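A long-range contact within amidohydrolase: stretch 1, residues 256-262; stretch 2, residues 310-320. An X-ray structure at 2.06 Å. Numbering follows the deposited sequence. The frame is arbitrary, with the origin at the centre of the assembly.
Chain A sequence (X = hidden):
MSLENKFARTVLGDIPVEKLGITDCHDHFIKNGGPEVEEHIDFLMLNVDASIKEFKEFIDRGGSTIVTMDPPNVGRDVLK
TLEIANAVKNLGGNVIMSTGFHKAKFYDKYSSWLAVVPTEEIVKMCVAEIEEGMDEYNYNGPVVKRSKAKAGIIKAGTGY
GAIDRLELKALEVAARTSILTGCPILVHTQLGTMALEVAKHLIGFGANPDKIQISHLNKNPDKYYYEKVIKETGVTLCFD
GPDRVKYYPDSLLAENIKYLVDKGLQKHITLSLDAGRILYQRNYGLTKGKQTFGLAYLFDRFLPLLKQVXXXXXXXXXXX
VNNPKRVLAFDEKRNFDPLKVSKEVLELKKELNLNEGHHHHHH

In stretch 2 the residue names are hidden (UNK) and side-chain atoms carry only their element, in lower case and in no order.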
# COMPACT_ATOMS: atom_id res chain seq x y z
N ASN A 256 7.72 1.88 -36.61
CA ASN A 256 6.31 1.65 -36.91
C ASN A 256 5.71 2.75 -37.81
O ASN A 256 4.91 2.49 -38.76
CB ASN A 256 5.52 1.38 -35.62
CG ASN A 256 5.70 -0.06 -35.14
OD1 ASN A 256 6.04 -0.94 -35.92
ND2 ASN A 256 5.44 -0.31 -33.85
N ILE A 257 6.15 3.98 -37.58
CA ILE A 257 5.73 5.11 -38.40
C ILE A 257 6.23 4.93 -39.85
O ILE A 257 5.50 5.17 -40.82
CB ILE A 257 6.18 6.43 -37.76
CG1 ILE A 257 5.21 6.84 -36.64
CG2 ILE A 257 6.24 7.58 -38.76
CD1 ILE A 257 5.69 8.06 -35.94
N LYS A 258 7.48 4.50 -39.98
CA LYS A 258 8.08 4.20 -41.29
C LYS A 258 7.22 3.16 -42.05
O LYS A 258 6.94 3.32 -43.25
CB LYS A 258 9.55 3.72 -41.07
CG LYS A 258 10.25 2.90 -42.23
CD LYS A 258 10.31 3.63 -43.52
CE LYS A 258 11.57 3.24 -44.40
NZ LYS A 258 11.39 2.01 -45.25
N TYR A 259 6.81 2.10 -41.37
CA TYR A 259 5.95 1.09 -41.98
C TYR A 259 4.67 1.75 -42.53
O TYR A 259 4.30 1.56 -43.70
CB TYR A 259 5.63 -0.04 -40.98
CG TYR A 259 4.59 -1.04 -41.47
CD1 TYR A 259 4.96 -2.14 -42.28
CD2 TYR A 259 3.25 -0.90 -41.15
CE1 TYR A 259 4.00 -3.05 -42.74
CE2 TYR A 259 2.27 -1.82 -41.62
CZ TYR A 259 2.66 -2.88 -42.41
OH TYR A 259 1.73 -3.79 -42.88
N LEU A 260 4.02 2.56 -41.70
CA LEU A 260 2.78 3.20 -42.10
C LEU A 260 2.98 4.13 -43.30
O LEU A 260 2.12 4.19 -44.20
CB LEU A 260 2.18 3.99 -40.94
CG LEU A 260 1.72 3.15 -39.77
CD1 LEU A 260 1.15 4.06 -38.65
CD2 LEU A 260 0.66 2.15 -40.26
N VAL A 261 4.09 4.86 -43.31
CA VAL A 261 4.39 5.74 -44.44
C VAL A 261 4.62 4.92 -45.71
O VAL A 261 4.08 5.23 -46.76
CB VAL A 261 5.59 6.73 -44.13
CG1 VAL A 261 5.98 7.53 -45.37
CG2 VAL A 261 5.21 7.70 -43.01
N ASP A 262 5.40 3.85 -45.60
CA ASP A 262 5.63 2.97 -46.76
C ASP A 262 4.30 2.38 -47.31
O ASP A 262 4.15 2.16 -48.52
CB ASP A 262 6.61 1.86 -46.39
CG ASP A 262 8.06 2.37 -46.22
OD1 ASP A 262 8.30 3.58 -46.42
OD2 ASP A 262 8.96 1.55 -45.91
N UNK A 310 14.33 6.33 -42.27
CA UNK A 310 13.85 6.41 -43.64
C UNK A 310 12.54 7.12 -43.92
O UNK A 310 11.98 6.98 -45.01
N UNK A 311 12.04 7.91 -42.97
CA UNK A 311 10.84 8.70 -43.21
C UNK A 311 11.28 9.96 -43.95
O UNK A 311 12.26 10.62 -43.56
c UNK A 311 10.10 9.04 -41.91
c UNK A 311 8.85 9.85 -42.22
c UNK A 311 9.72 7.76 -41.18
N UNK A 312 10.58 10.27 -45.03
CA UNK A 312 10.93 11.37 -45.91
C UNK A 312 10.59 12.71 -45.28
O UNK A 312 9.75 12.80 -44.37
o UNK A 312 8.80 11.69 -47.03
c UNK A 312 10.13 11.21 -47.20
N UNK A 313 11.21 13.77 -45.77
CA UNK A 313 10.86 15.10 -45.28
C UNK A 313 9.42 15.49 -45.60
O UNK A 313 8.77 16.19 -44.82
n UNK A 313 14.27 18.70 -47.65
c UNK A 313 13.20 16.06 -45.25
c UNK A 313 14.27 17.30 -47.14
c UNK A 313 11.81 16.14 -45.85
c UNK A 313 14.02 17.27 -45.64
N UNK A 314 8.92 15.04 -46.74
CA UNK A 314 7.53 15.28 -47.11
C UNK A 314 6.56 14.66 -46.13
O UNK A 314 5.63 15.30 -45.71
c UNK A 314 9.31 14.51 -49.98
o UNK A 314 10.22 14.37 -49.11
o UNK A 314 9.35 14.01 -51.13
c UNK A 314 8.07 15.36 -49.64
c UNK A 314 7.22 14.74 -48.52
N UNK A 315 6.76 13.38 -45.80
CA UNK A 315 5.88 12.71 -44.84
C UNK A 315 5.93 13.40 -43.49
O UNK A 315 4.89 13.60 -42.83
c UNK A 315 6.26 11.26 -44.70
N UNK A 316 7.14 13.79 -43.08
CA UNK A 316 7.29 14.55 -41.85
C UNK A 316 6.48 15.84 -41.92
O UNK A 316 5.81 16.20 -40.93
c UNK A 316 10.93 13.65 -40.69
c UNK A 316 9.48 13.49 -41.14
c UNK A 316 8.79 14.81 -41.50
c UNK A 316 8.89 15.80 -40.34
N UNK A 317 6.52 16.52 -43.08
CA UNK A 317 5.72 17.73 -43.30
C UNK A 317 4.21 17.49 -43.14
O UNK A 317 3.51 18.30 -42.52
c UNK A 317 6.16 20.86 -44.24
c UNK A 317 5.46 19.80 -44.79
c UNK A 317 4.25 20.06 -45.40
c UNK A 317 5.67 22.17 -44.32
c UNK A 317 6.00 18.39 -44.68
c UNK A 317 4.46 22.42 -44.94
c UNK A 317 3.73 21.36 -45.47
N UNK A 318 3.72 16.42 -43.75
CA UNK A 318 2.33 16.03 -43.58
C UNK A 318 2.04 15.79 -42.11
O UNK A 318 1.04 16.29 -41.59
o UNK A 318 1.68 16.16 -46.28
o UNK A 318 1.98 14.02 -46.59
c UNK A 318 2.00 14.76 -44.36
c UNK A 318 1.89 15.00 -45.86
N UNK A 319 2.91 15.04 -41.44
CA UNK A 319 2.69 14.72 -40.03
C UNK A 319 2.60 15.95 -39.10
O UNK A 319 1.75 16.01 -38.21
c UNK A 319 4.78 11.43 -39.89
c UNK A 319 3.57 12.37 -40.11
c UNK A 319 3.73 13.72 -38.01
c UNK A 319 3.77 13.77 -39.52
N UNK A 320 3.47 16.93 -39.30
CA UNK A 320 3.54 18.09 -38.43
C UNK A 320 2.62 19.23 -38.87
O UNK A 320 2.18 20.02 -38.04
c UNK A 320 5.80 17.40 -36.27
c UNK A 320 6.06 17.68 -37.76
c UNK A 320 4.99 18.62 -38.32
c UNK A 320 7.43 18.28 -37.93

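Position 310 has no side-chain atoms, and its phi of 113° closes the preceding helix in a Schellman motif. An ideal CB here would lie 2.8 Å from Lys-258 CE and jam against the carbonyl O of the residue before, so both backbone and neighbour call for Gly-310. Its own O lies 3.8 Å from Lys-258 CE.

Position 311 carries three carbons, one bearing the other two, and they pack on Ile-257, Lys-258 and Val-261: this is Val-311. Val-311 CG2 is 3.9 Å from Lys-258 CA and 4.2 Å from Ile-257 CG2, while Val-311 CG1 is 4.3 Å from Val-261 CG2.

Position 312 has one carbon and then one oxygen, with no contact to stretch 1. The oxygen sits at the N-cap and accepts from the backbone N of position 315; this is Ser-312, its OG 2.9 Å from that N at a nearly straight angle of 172°.

Position 313 extends four carbons in a row to a nitrogen, exposed and far from stretch 1: Lys-313. At 314, three carbons end in a pair of oxygens, again out of reach, giving Glu-314.

Position 315 has a single carbon, a CB pointing toward stretch 1 and 3.8 Å from Val-261 CG1. That is Ala-315, whose small side chain meets the valine while the CA atoms of the two residues stand 7.1 Å apart.

Position 316 has four carbons, forked at the first with one arm two carbons long; it points sideways and makes no contact. It is Ile-316. At 317 one carbon leads to a six-carbon ring, exposed and out of reach: Phe-317. Position 318 has two carbons, the second carrying two oxygens, also out of reach; this is Asp-318, its carboxylate bonded outside these stretches.

Position 319 repeats the four-carbon fork at the first atom but points toward stretch 1, its long arm ending 4.3 Å from Ile-257 CG2. It is Ile-319, and CD1 makes that approach. Position 320 has four carbons forked at the second, out of reach: Leu-320.

The contact is apolar packing, with no hydrogen bond across it. Ile-257 and Val-261, one helical turn apart, face Val-311, Ala-315 and Ile-319, spaced by four. At the margin, Lys-258 NZ is paired with Asp-262 OD2 at 2.6 Å in a salt bridge within its own helix, while the lysine's carbon chain borders the glycine. The rules are legible: glycine where phi is positive and a CB would run into the lysine chain of stretch 1, a serine cap to start the helix, and apolar side chains along the facing stripe.

Stretch 2 (310-320) GVSKEAIFDIL
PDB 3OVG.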